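Local coordinates for protein aspartate aminotransferase, cytoplasmic (Schizosaccharomyces pombe 972h-, PDB 6JPK) that catalyses the transfer of the amino group of L-aspartate to 2-oxoglutarate, giving oxaloacetate and L-glutamate, as a homodimer that depends on pyridoxal 5'-phosphate, at residues A22-D27 with K32-V37; A39-D42 with K46-I49; R335-A340 with N393-A398; T360-A365 with Q399-A404; L376-S379 with R383-M386. The protein carries 1 engineered substitution. All blocks are in the same frame, centred on the assembly; numbering follows the deposited sequence.

Contact 1: residues A22-D27 with K32-V37; sequences AQYHQD and KVNMSV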
# COMPACT_ATOMS: atom_id res chain seq x y z
N ALA A 22 18.38 -1.90 17.77
CA ALA A 22 19.63 -2.65 17.74
C ALA A 22 20.33 -2.62 19.09
O ALA A 22 20.85 -3.64 19.55
CB ALA A 22 20.56 -2.09 16.66
N GLN A 23 20.35 -1.46 19.74
CA GLN A 23 21.06 -1.36 21.01
C GLN A 23 20.31 -2.10 22.11
O GLN A 23 20.93 -2.75 22.95
CB GLN A 23 21.26 0.10 21.39
CG GLN A 23 21.97 0.91 20.33
CD GLN A 23 22.01 2.39 20.67
OE1 GLN A 23 21.21 3.18 20.17
NE2 GLN A 23 22.94 2.77 21.55
N TYR A 24 18.98 -1.99 22.14
CA TYR A 24 18.19 -2.79 23.07
C TYR A 24 18.53 -4.28 22.93
O TYR A 24 18.75 -4.98 23.92
CB TYR A 24 16.69 -2.55 22.83
CG TYR A 24 15.82 -3.51 23.60
CD1 TYR A 24 15.53 -3.28 24.94
CD2 TYR A 24 15.30 -4.65 23.01
CE1 TYR A 24 14.74 -4.17 25.68
CE2 TYR A 24 14.50 -5.55 23.73
CZ TYR A 24 14.23 -5.29 25.06
OH TYR A 24 13.45 -6.16 25.78
N HIS A 25 18.59 -4.77 21.68
CA HIS A 25 18.73 -6.21 21.48
C HIS A 25 20.11 -6.71 21.86
O HIS A 25 20.25 -7.86 22.28
CB HIS A 25 18.39 -6.57 20.04
CG HIS A 25 16.92 -6.46 19.74
ND1 HIS A 25 15.97 -7.16 20.44
CD2 HIS A 25 16.25 -5.71 18.83
CE1 HIS A 25 14.77 -6.86 19.98
NE2 HIS A 25 14.91 -5.98 19.00
N GLN A 26 21.14 -5.85 21.76
CA GLN A 26 22.49 -6.25 22.15
C GLN A 26 22.72 -6.21 23.66
O GLN A 26 23.68 -6.83 24.14
CB GLN A 26 23.52 -5.35 21.45
N ASP A 27 21.89 -5.50 24.41
CA ASP A 27 22.06 -5.40 25.85
C ASP A 27 21.81 -6.75 26.52
O ASP A 27 20.77 -7.38 26.29
CB ASP A 27 21.11 -4.34 26.41
CG ASP A 27 21.41 -3.96 27.84
OD1 ASP A 27 21.76 -4.85 28.64
OD2 ASP A 27 21.33 -2.75 28.17
N LYS A 32 16.51 -5.23 31.21
CA LYS A 32 16.34 -4.23 30.17
C LYS A 32 14.87 -4.08 29.78
O LYS A 32 14.08 -5.02 29.88
CB LYS A 32 17.18 -4.57 28.94
CG LYS A 32 16.81 -5.88 28.24
CD LYS A 32 17.73 -6.09 27.03
CE LYS A 32 17.24 -7.18 26.09
NZ LYS A 32 18.27 -7.41 25.03
N VAL A 33 14.51 -2.87 29.36
CA VAL A 33 13.14 -2.55 28.95
C VAL A 33 13.21 -1.75 27.65
O VAL A 33 13.99 -0.79 27.55
CB VAL A 33 12.38 -1.74 30.03
CG1 VAL A 33 10.91 -1.49 29.60
CG2 VAL A 33 12.44 -2.45 31.39
N ASN A 34 12.41 -2.13 26.66
CA ASN A 34 12.28 -1.36 25.42
C ASN A 34 11.09 -0.43 25.58
O ASN A 34 9.93 -0.86 25.53
CB ASN A 34 12.12 -2.26 24.20
CG ASN A 34 12.19 -1.47 22.89
OD1 ASN A 34 12.05 -0.25 22.89
ND2 ASN A 34 12.39 -2.17 21.79
N MET A 35 11.35 0.85 25.79
CA MET A 35 10.28 1.83 25.93
C MET A 35 10.10 2.66 24.68
O MET A 35 9.63 3.80 24.75
CB MET A 35 10.53 2.72 27.15
CG MET A 35 10.03 2.08 28.43
SD MET A 35 11.18 2.43 29.75
CE MET A 35 10.81 4.15 30.06
N SER A 36 10.45 2.12 23.52
CA SER A 36 10.24 2.81 22.26
C SER A 36 9.29 2.06 21.34
O SER A 36 9.12 2.47 20.19
CB SER A 36 11.59 3.04 21.56
OG SER A 36 12.13 1.80 21.15
N VAL A 37 8.66 0.98 21.81
CA VAL A 37 7.82 0.15 20.95
C VAL A 37 6.56 0.93 20.60
O VAL A 37 5.84 1.41 21.48
CB VAL A 37 7.49 -1.21 21.62
CG1 VAL A 37 8.75 -1.91 22.09
CG2 VAL A 37 6.49 -1.09 22.78
O HOH W 1 11.93 -6.22 28.54
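The ring of Tyr24 is clamped between Lys32 and Asn34. Asn34 CB sits over the centre of one face, 3.6 Å from the Tyr24 ring centroid, a CH-pi contact. Lys32 covers the opposite face: its CE lies toward the rim, and its NZ makes a cation-pi contact 4.5 Å from the Tyr24 ring centroid. With Lys32 CG tucked between its own backbone N and carbonyl carbon (chi1 63°) and the chain extended beyond, the lysine crosses the tyrosine at about a right angle.

The ammonium end is hydrogen-bonded to two backbone carbonyls where helix 16-26 runs out. Lys32 NZ donates to Tyr24 O at 2.7 Å and to Asp27 O at 2.8 Å. Tyr24 O also takes Asp27 N, from the other face of its carbonyl plane. The carboxylate of Asp27 turns to Tyr377 and His375 instead.

One water lies 3.2 Å from Tyr24 OH and donates to Lys32 O at 2.8 Å. Asn34 OD1 accepts from Ser36 N and Ser36 OG, an Asx turn beginning at the end of strand 33-34. This helix-turn-strand connection is pinned by a lysine just ahead of the strand, joining Tyr24 O, in the helix's last turn, to Asp27 O past its end.

Contact 2: residues A39-D42 with K46-I49; sequences AYRD and KPWI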
# COMPACT_ATOMS: atom_id res chain seq x y z
N ALA A 39 3.61 0.15 19.45
CA ALA A 39 2.41 -0.66 19.31
C ALA A 39 1.98 -1.15 20.68
O ALA A 39 2.80 -1.29 21.59
CB ALA A 39 2.66 -1.85 18.37
N TYR A 40 0.68 -1.42 20.84
CA TYR A 40 0.17 -1.82 22.14
C TYR A 40 0.77 -3.16 22.58
O TYR A 40 1.00 -4.06 21.77
CB TYR A 40 -1.37 -1.90 22.12
CG TYR A 40 -1.93 -2.32 23.47
CD1 TYR A 40 -2.05 -1.40 24.51
CD2 TYR A 40 -2.31 -3.64 23.72
CE1 TYR A 40 -2.53 -1.78 25.75
CE2 TYR A 40 -2.81 -4.03 24.97
CZ TYR A 40 -2.92 -3.09 25.97
OH TYR A 40 -3.40 -3.44 27.21
N ARG A 41 1.00 -3.27 23.89
CA ARG A 41 1.44 -4.50 24.54
C ARG A 41 0.59 -4.71 25.78
O ARG A 41 0.16 -3.74 26.41
CB ARG A 41 2.95 -4.44 24.92
CG ARG A 41 3.90 -4.23 23.74
CD ARG A 41 3.87 -5.49 22.87
NE ARG A 41 4.83 -5.49 21.77
CZ ARG A 41 4.53 -5.21 20.51
NH1 ARG A 41 3.28 -4.89 20.16
NH2 ARG A 41 5.47 -5.26 19.58
N ASP A 42 0.36 -5.96 26.14
CA ASP A 42 -0.44 -6.26 27.32
C ASP A 42 0.44 -6.22 28.58
O ASP A 42 1.61 -5.82 28.53
CB ASP A 42 -1.18 -7.59 27.14
CG ASP A 42 -0.25 -8.81 27.11
OD1 ASP A 42 0.94 -8.72 27.52
OD2 ASP A 42 -0.70 -9.87 26.66
N LYS A 46 3.53 -8.47 25.72
CA LYS A 46 3.35 -9.20 24.45
C LYS A 46 2.34 -8.50 23.56
O LYS A 46 1.41 -7.85 24.05
CB LYS A 46 2.85 -10.64 24.66
CG LYS A 46 3.87 -11.60 25.21
CD LYS A 46 5.09 -11.78 24.29
CE LYS A 46 4.76 -12.59 23.02
NZ LYS A 46 4.41 -14.00 23.29
N PRO A 47 2.46 -8.67 22.24
CA PRO A 47 1.39 -8.22 21.34
C PRO A 47 0.06 -8.81 21.77
O PRO A 47 -0.01 -9.93 22.28
CB PRO A 47 1.84 -8.74 19.97
CG PRO A 47 3.36 -8.82 20.09
CD PRO A 47 3.57 -9.30 21.51
N TRP A 48 -1.01 -8.04 21.60
CA TRP A 48 -2.31 -8.41 22.13
C TRP A 48 -3.34 -8.29 21.02
O TRP A 48 -3.70 -7.17 20.63
CB TRP A 48 -2.67 -7.53 23.32
CG TRP A 48 -3.88 -7.99 24.09
CD1 TRP A 48 -3.99 -9.09 24.87
CD2 TRP A 48 -5.16 -7.32 24.15
NE1 TRP A 48 -5.25 -9.17 25.42
CE2 TRP A 48 -5.98 -8.10 24.99
CE3 TRP A 48 -5.68 -6.15 23.58
CZ2 TRP A 48 -7.30 -7.74 25.28
CZ3 TRP A 48 -6.99 -5.80 23.86
CH2 TRP A 48 -7.78 -6.60 24.71
N ILE A 49 -3.85 -9.42 20.53
CA ILE A 49 -4.93 -9.39 19.55
C ILE A 49 -6.24 -9.13 20.27
O ILE A 49 -6.58 -9.82 21.25
CB ILE A 49 -4.97 -10.70 18.75
CG1 ILE A 49 -3.64 -10.95 18.05
CG2 ILE A 49 -6.10 -10.64 17.70
CD1 ILE A 49 -3.49 -12.39 17.53
O HOH W 2 -0.54 -5.50 20.11
O HOH W 3 -0.99 -11.09 24.49
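Asp42 and Lys46 pinch the chain into a tight turn: Asp42 N donates to Lys46 O at 3.0 Å, with an N-H...O angle of 163°, and Arg41 CA makes a CA-H...O contact with the same carbonyl. The aspartate side chain adds a second bond: Lys46 N donates to Asp42 OD1 at 3.2 Å, arriving from above the carboxylate plane. Thr44, inside the turn, bonds to that OD1 as well. The second oxygen works through solvent, one water donating to both Asp42 OD2 and Pro47 O, the latter at 2.7 Å. Another water bridges the backbones, donating to Tyr40 O at 2.7 Å and accepting from Trp48 N.

Arg41 bends at chi2 (-68°), which lays its guanidinium against the Pro47 ring, Pro47 CG 3.8 Å from Arg41 CZ and over the centre of one face. Arg41 NH1 donates to Tyr40 O at 2.9 Å and forms a salt bridge with Glu69 of the second subunit, which carries the contact to the dimer interface. Tyr40 and Trp48 run side by side; their rings meet obliquely, planes 66° apart, with Tyr40 CE2 3.8 Å from Trp48 CE3.

The turn belongs to the loop between strand 33-34 and helix 51-62. Tyr40 and Trp48 rest together on Met323 of the long helix 310-340, and Trp48 also touches Thr322 there.

Contact 3: residues R335-A340 with N393-A398; sequences RDSLVA and NVEHVA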
# COMPACT_ATOMS: atom_id res chain seq x y z
N ARG A 335 3.54 7.89 37.79
CA ARG A 335 3.43 9.16 38.50
C ARG A 335 3.40 8.97 40.01
O ARG A 335 4.08 9.69 40.75
CB ARG A 335 2.19 9.92 38.04
CG ARG A 335 1.98 11.26 38.77
CD ARG A 335 0.54 11.47 39.20
NE ARG A 335 0.35 12.67 40.01
CZ ARG A 335 0.14 12.66 41.33
NH1 ARG A 335 0.10 11.52 42.00
NH2 ARG A 335 -0.03 13.81 41.98
N ASP A 336 2.62 7.99 40.49
CA ASP A 336 2.51 7.78 41.93
C ASP A 336 3.85 7.40 42.54
O ASP A 336 4.14 7.79 43.67
CB ASP A 336 1.47 6.71 42.25
CG ASP A 336 0.04 7.22 42.07
OD1 ASP A 336 -0.13 8.43 41.77
OD2 ASP A 336 -0.90 6.42 42.22
N SER A 337 4.68 6.65 41.81
CA SER A 337 5.97 6.27 42.38
C SER A 337 6.94 7.44 42.41
O SER A 337 7.72 7.59 43.35
CB SER A 337 6.59 5.11 41.61
OG SER A 337 5.85 3.92 41.83
N LEU A 338 6.91 8.28 41.36
CA LEU A 338 7.75 9.47 41.34
C LEU A 338 7.37 10.44 42.44
O LEU A 338 8.24 11.08 43.05
CB LEU A 338 7.65 10.14 39.96
CG LEU A 338 8.20 9.32 38.80
CD1 LEU A 338 7.86 10.00 37.47
CD2 LEU A 338 9.70 9.16 38.94
N VAL A 339 6.07 10.58 42.72
CA VAL A 339 5.63 11.41 43.84
C VAL A 339 6.12 10.82 45.16
O VAL A 339 6.70 11.52 46.00
CB VAL A 339 4.10 11.58 43.82
CG1 VAL A 339 3.60 12.16 45.15
CG2 VAL A 339 3.67 12.48 42.66
N ALA A 340 5.93 9.51 45.33
CA ALA A 340 6.33 8.85 46.58
C ALA A 340 7.84 8.93 46.79
O ALA A 340 8.31 9.05 47.93
CB ALA A 340 5.88 7.40 46.56
N ASN A 393 7.87 -4.18 35.45
CA ASN A 393 8.97 -3.24 35.26
C ASN A 393 8.69 -1.79 35.66
O ASN A 393 9.63 -0.98 35.62
CB ASN A 393 9.46 -3.28 33.80
CG ASN A 393 8.40 -2.86 32.78
OD1 ASN A 393 7.48 -2.07 33.08
ND2 ASN A 393 8.53 -3.38 31.56
N VAL A 394 7.47 -1.44 36.05
CA VAL A 394 7.16 -0.02 36.23
C VAL A 394 7.89 0.57 37.44
O VAL A 394 8.27 1.74 37.42
CB VAL A 394 5.63 0.20 36.32
CG1 VAL A 394 5.02 -0.50 37.53
CG2 VAL A 394 5.31 1.70 36.35
N GLU A 395 8.14 -0.23 38.47
CA GLU A 395 8.90 0.27 39.61
C GLU A 395 10.38 0.44 39.26
O GLU A 395 11.02 1.40 39.69
CB GLU A 395 8.73 -0.66 40.81
CG GLU A 395 8.43 0.07 42.10
CD GLU A 395 7.14 0.88 42.03
OE1 GLU A 395 6.13 0.38 41.46
OE2 GLU A 395 7.13 2.02 42.54
N HIS A 396 10.93 -0.49 38.49
CA HIS A 396 12.28 -0.31 37.96
C HIS A 396 12.39 0.98 37.15
O HIS A 396 13.36 1.73 37.30
CB HIS A 396 12.65 -1.54 37.13
CG HIS A 396 13.99 -1.45 36.45
ND1 HIS A 396 15.18 -1.52 37.15
CD2 HIS A 396 14.33 -1.33 35.14
CE1 HIS A 396 16.19 -1.43 36.30
NE2 HIS A 396 15.70 -1.32 35.07
N VAL A 397 11.38 1.29 36.33
CA VAL A 397 11.40 2.51 35.52
C VAL A 397 11.32 3.76 36.40
O VAL A 397 12.07 4.72 36.20
CB VAL A 397 10.27 2.48 34.48
CG1 VAL A 397 10.15 3.85 33.76
CG2 VAL A 397 10.50 1.35 33.49
N ALA A 398 10.40 3.77 37.37
CA ALA A 398 10.31 4.90 38.29
C ALA A 398 11.63 5.12 39.04
O ALA A 398 12.07 6.26 39.22
CB ALA A 398 9.18 4.68 39.29
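Ser337 OG points at the carboxylate of Glu395 and donates to its OE2; the modelled separation of Ser337 OG and Glu395 OE2, 2.4 Å, is so short that its exact value is doubtful. The same hydroxyl also makes a weak bond to Arg333 O, one turn back on its own helix. This is a helix-helix contact in the small domain of a fold type I aminotransferase: the end of the long helix 310-340 lies beside the start of helix 394-407. The axes of segments 335-340 and 394-398 come within 9.4 Å, with a signed crossing angle of -45°.

Glu395 reaches the serine by a bend at chi2 (61°), which swings its carboxylate toward helix 310-340. Its other oxygen, OE1, forms a salt bridge with Arg333, the sound polar link to that helix, and the positive charge of Arg333 probably helps to keep the glutamate ionised. Glu395 itself is exposed, which makes this the solvent side of the interface.

Deeper in, small apolar groups do the packing. Ala398 points its methyl at the partner helix, and Ser337 CB meets Ala398 CB at 3.5 Å. Leu334, one turn before Leu338, also touches Ala398 and Val397. Beside these residues the branch of Leu338 leans in and rests against a backbone carbonyl, putting its CD2 3.8 Å from Ala398 O.

Contact 4: residues T360-A365 with Q399-A404; sequences TGLTPA and QAFNHA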
# COMPACT_ATOMS: atom_id res chain seq x y z
N THR A 360 8.22 12.65 28.73
CA THR A 360 8.50 12.58 30.16
C THR A 360 9.09 13.87 30.70
O THR A 360 8.96 14.14 31.90
CB THR A 360 9.49 11.44 30.45
OG1 THR A 360 10.71 11.69 29.73
CG2 THR A 360 8.91 10.08 30.02
N GLY A 361 9.74 14.66 29.85
CA GLY A 361 10.50 15.82 30.29
C GLY A 361 11.95 15.54 30.62
O GLY A 361 12.67 16.46 31.00
N LEU A 362 12.41 14.30 30.50
CA LEU A 362 13.81 14.00 30.77
C LEU A 362 14.70 14.62 29.70
O LEU A 362 14.31 14.76 28.54
CB LEU A 362 14.04 12.49 30.83
CG LEU A 362 13.24 11.73 31.89
CD1 LEU A 362 13.64 10.27 31.94
CD2 LEU A 362 13.45 12.37 33.24
N THR A 363 15.92 14.98 30.10
CA THR A 363 16.91 15.56 29.20
C THR A 363 17.72 14.46 28.54
O THR A 363 17.70 13.31 28.99
CB THR A 363 17.85 16.49 29.99
OG1 THR A 363 18.59 15.70 30.94
CG2 THR A 363 17.08 17.57 30.73
N PRO A 364 18.47 14.77 27.47
CA PRO A 364 19.30 13.73 26.85
C PRO A 364 20.29 13.09 27.80
O PRO A 364 20.50 11.87 27.72
CB PRO A 364 20.01 14.47 25.70
CG PRO A 364 19.09 15.61 25.37
CD PRO A 364 18.52 16.03 26.70
N ALA A 365 20.92 13.86 28.68
CA ALA A 365 21.82 13.26 29.66
C ALA A 365 21.07 12.30 30.58
O ALA A 365 21.58 11.22 30.92
CB ALA A 365 22.53 14.35 30.48
N GLN A 399 12.25 4.04 39.50
CA GLN A 399 13.51 4.18 40.23
C GLN A 399 14.59 4.78 39.35
O GLN A 399 15.39 5.60 39.82
CB GLN A 399 13.95 2.81 40.77
CG GLN A 399 13.06 2.25 41.88
CD GLN A 399 13.42 2.78 43.26
OE1 GLN A 399 14.50 3.36 43.46
NE2 GLN A 399 12.52 2.59 44.22
N ALA A 400 14.63 4.38 38.07
CA ALA A 400 15.59 4.93 37.12
C ALA A 400 15.37 6.42 36.93
O ALA A 400 16.33 7.20 36.98
CB ALA A 400 15.47 4.22 35.77
N PHE A 401 14.13 6.82 36.66
CA PHE A 401 13.82 8.24 36.47
C PHE A 401 14.19 9.03 37.71
O PHE A 401 14.82 10.10 37.62
CB PHE A 401 12.33 8.43 36.15
CG PHE A 401 11.92 7.99 34.75
CD1 PHE A 401 12.78 7.27 33.93
CD2 PHE A 401 10.67 8.31 34.25
CE1 PHE A 401 12.40 6.87 32.65
CE2 PHE A 401 10.27 7.91 32.97
CZ PHE A 401 11.15 7.19 32.17
N ASN A 402 13.81 8.54 38.89
CA ASN A 402 14.12 9.23 40.13
C ASN A 402 15.62 9.45 40.26
O ASN A 402 16.08 10.57 40.52
CB ASN A 402 13.58 8.44 41.32
CG ASN A 402 13.99 9.04 42.66
OD1 ASN A 402 13.57 10.14 43.00
ND2 ASN A 402 14.79 8.31 43.42
N HIS A 403 16.40 8.39 40.04
CA HIS A 403 17.85 8.50 40.16
C HIS A 403 18.42 9.46 39.12
O HIS A 403 19.25 10.32 39.44
CB HIS A 403 18.46 7.11 40.01
CG HIS A 403 19.91 7.03 40.39
ND1 HIS A 403 20.60 5.83 40.42
CD2 HIS A 403 20.79 7.99 40.75
CE1 HIS A 403 21.85 6.06 40.78
NE2 HIS A 403 21.99 7.36 40.98
N ALA A 404 17.97 9.33 37.87
CA ALA A 404 18.50 10.16 36.79
C ALA A 404 18.24 11.65 37.04
O ALA A 404 19.14 12.48 36.87
CB ALA A 404 17.89 9.73 35.45
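Leu362 and Phe401 meet because both send CG away from their carbonyl carbons, with chi1 of -59° in the leucine and -72° in the phenylalanine. The rest of the leucine is extended, so its CD1 arrives over the aromatic ring. The two side chains cross at about a right angle. Leu362 CD1 stands 3.7 Å from the centroid of the Phe401 ring and 14° off its normal, a CH-pi contact; it is shifted from the middle toward CD1 and CE1 of Phe401. Thr360 adds a second hydrophobic touch with its methyl, Thr360 CG2 lying 3.9 Å from Phe401 CE2 in an oblique approach.

The threonine hydroxyl is used by the backbone. In the crowded position between its backbone N and carbonyl carbon, Thr360 OG1 accepts from Leu362 N at 3.2 Å, which makes an ST turn, and it is hydrogen-bonded to Gly382 O as well. That turn fixes where Leu362 leaves the backbone, and Gly361 in its middle has a positive phi that suits glycine. Thr363, directly after Leu362, is the N-cap of helix 364-374.

All three touching residues are buried. Around them Cys370, Leu376 and Met35 also pack on Phe401, while Phe378 touches Leu362. The arrangement joins the loop that follows strand 357-359 to the inner side of helix 394-407, a loop-on-helix contact in the hydrophobic core of the small domain of a fold type I aminotransferase.

Contact 5: residues L376-S379 with R383-M386; sequences LYFS and RISM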
# COMPACT_ATOMS: atom_id res chain seq x y z
N LEU A 376 17.18 1.03 30.22
CA LEU A 376 15.95 1.51 29.61
C LEU A 376 16.27 2.14 28.28
O LEU A 376 17.14 3.02 28.21
CB LEU A 376 15.24 2.54 30.49
CG LEU A 376 15.07 2.20 31.96
CD1 LEU A 376 14.25 3.29 32.60
CD2 LEU A 376 14.38 0.84 32.12
N TYR A 377 15.55 1.73 27.23
CA TYR A 377 15.81 2.17 25.87
C TYR A 377 14.63 3.00 25.36
O TYR A 377 13.53 2.48 25.14
CB TYR A 377 16.09 0.95 24.98
CG TYR A 377 17.45 0.37 25.32
CD1 TYR A 377 17.64 -0.49 26.42
CD2 TYR A 377 18.57 0.74 24.59
CE1 TYR A 377 18.89 -0.97 26.73
CE2 TYR A 377 19.81 0.27 24.89
CZ TYR A 377 19.98 -0.58 25.96
OH TYR A 377 21.25 -1.01 26.22
N PHE A 378 14.86 4.31 25.20
CA PHE A 378 13.84 5.22 24.69
C PHE A 378 14.54 6.45 24.10
O PHE A 378 15.76 6.61 24.21
CB PHE A 378 12.80 5.59 25.76
CG PHE A 378 13.36 6.22 27.03
CD1 PHE A 378 14.02 5.46 27.98
CD2 PHE A 378 13.16 7.57 27.30
CE1 PHE A 378 14.51 6.03 29.16
CE2 PHE A 378 13.62 8.15 28.48
CZ PHE A 378 14.31 7.38 29.41
N SER A 379 13.75 7.30 23.44
CA SER A 379 14.28 8.37 22.62
C SER A 379 14.95 9.46 23.45
O SER A 379 14.52 9.77 24.57
CB SER A 379 13.16 9.01 21.78
OG SER A 379 12.35 8.03 21.14
N ARG A 383 10.78 10.95 24.89
CA ARG A 383 9.55 10.24 24.57
C ARG A 383 9.65 8.78 25.01
O ARG A 383 10.63 8.10 24.69
CB ARG A 383 9.26 10.29 23.07
CG ARG A 383 7.92 9.62 22.70
CD ARG A 383 7.90 9.07 21.29
NE ARG A 383 8.86 7.99 21.12
CZ ARG A 383 8.74 7.01 20.23
NH1 ARG A 383 7.70 6.97 19.41
NH2 ARG A 383 9.67 6.06 20.16
N ILE A 384 8.64 8.30 25.74
CA ILE A 384 8.50 6.88 26.02
C ILE A 384 7.18 6.36 25.48
O ILE A 384 6.19 7.09 25.34
CB ILE A 384 8.61 6.54 27.52
CG1 ILE A 384 7.49 7.21 28.32
CG2 ILE A 384 10.00 6.93 28.06
CD1 ILE A 384 7.38 6.68 29.76
N SER A 385 7.17 5.07 25.18
CA SER A 385 5.93 4.37 24.91
C SER A 385 5.42 3.75 26.20
O SER A 385 6.12 2.94 26.83
CB SER A 385 6.14 3.30 23.84
OG SER A 385 5.02 2.46 23.78
N MET A 386 4.22 4.14 26.61
CA MET A 386 3.64 3.57 27.82
C MET A 386 3.35 2.08 27.66
O MET A 386 3.23 1.38 28.67
CB MET A 386 2.36 4.31 28.21
CG MET A 386 2.54 5.79 28.57
SD MET A 386 3.60 6.06 30.01
CE MET A 386 2.81 4.99 31.22
O HOH W 4 10.89 6.19 23.01
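The ring of Phe378 has the backbone oxygen of Arg383 at its edge, near the ring plane, while Ile384 comes in obliquely with CG2. The guanidinium of Arg383 is likewise approached at a slant, by Ser379 OG. Phe378 and Ser379 begin the connection, in the small domain, from strand 376-377 to strand 383-385, which opens with Arg383 and Ile384. The two strands pair with different partners: 376-377 runs parallel to 33-34, and 383-385 antiparallel to 357-359.

Phe378 and Ile384 lie side by side and point the same way, with a tight 3.3 Å between Phe378 CD2 and Ile384 CG2. The backbone link is slight, Ser379 N giving only a weak bond to Arg383 O at 3.5 Å.

By similarity Arg383 binds the L-aspartate substrate, and its side chain lies about 5 Å from that of Asn191, another residue of that site. Arg383 bends at chi3 (65°), which turns the guanidinium back toward Ser379, while Phe357, Phe359 and Pro192 also pack against the arginine. One water bridges Ser379 and Arg383: it accepts from Ser379 N at 3.1 Å and from Arg383 NH2 at 3.1 Å, and donates to Arg383 O at 2.6 Å.

In the fold
Contacts 1, 3, 4 and 5 gather around the small domain; contact 2 follows contact 1 in sequence but reaches the dimer interface and touches none of contacts 3, 4 and 5. Contact 4 is the buried one and wholly apolar between its side chains; contacts 1 and 2 lie at the surface and combine hydrogen bonds and waters with ring contacts, and contacts 3 and 5 are partly buried and mix polar and apolar. Contacts 3 and 4 share helix 394-407, while contacts 1 and 5 meet in the sheet of strands 33-34 and 376-377. Met35 connects these layers, its CE touching Val397, Phe401 and Ile384. Val37 O and Ser385 OG, probably hydrogen-bonded at 2.7 Å, join contacts 1 and 5.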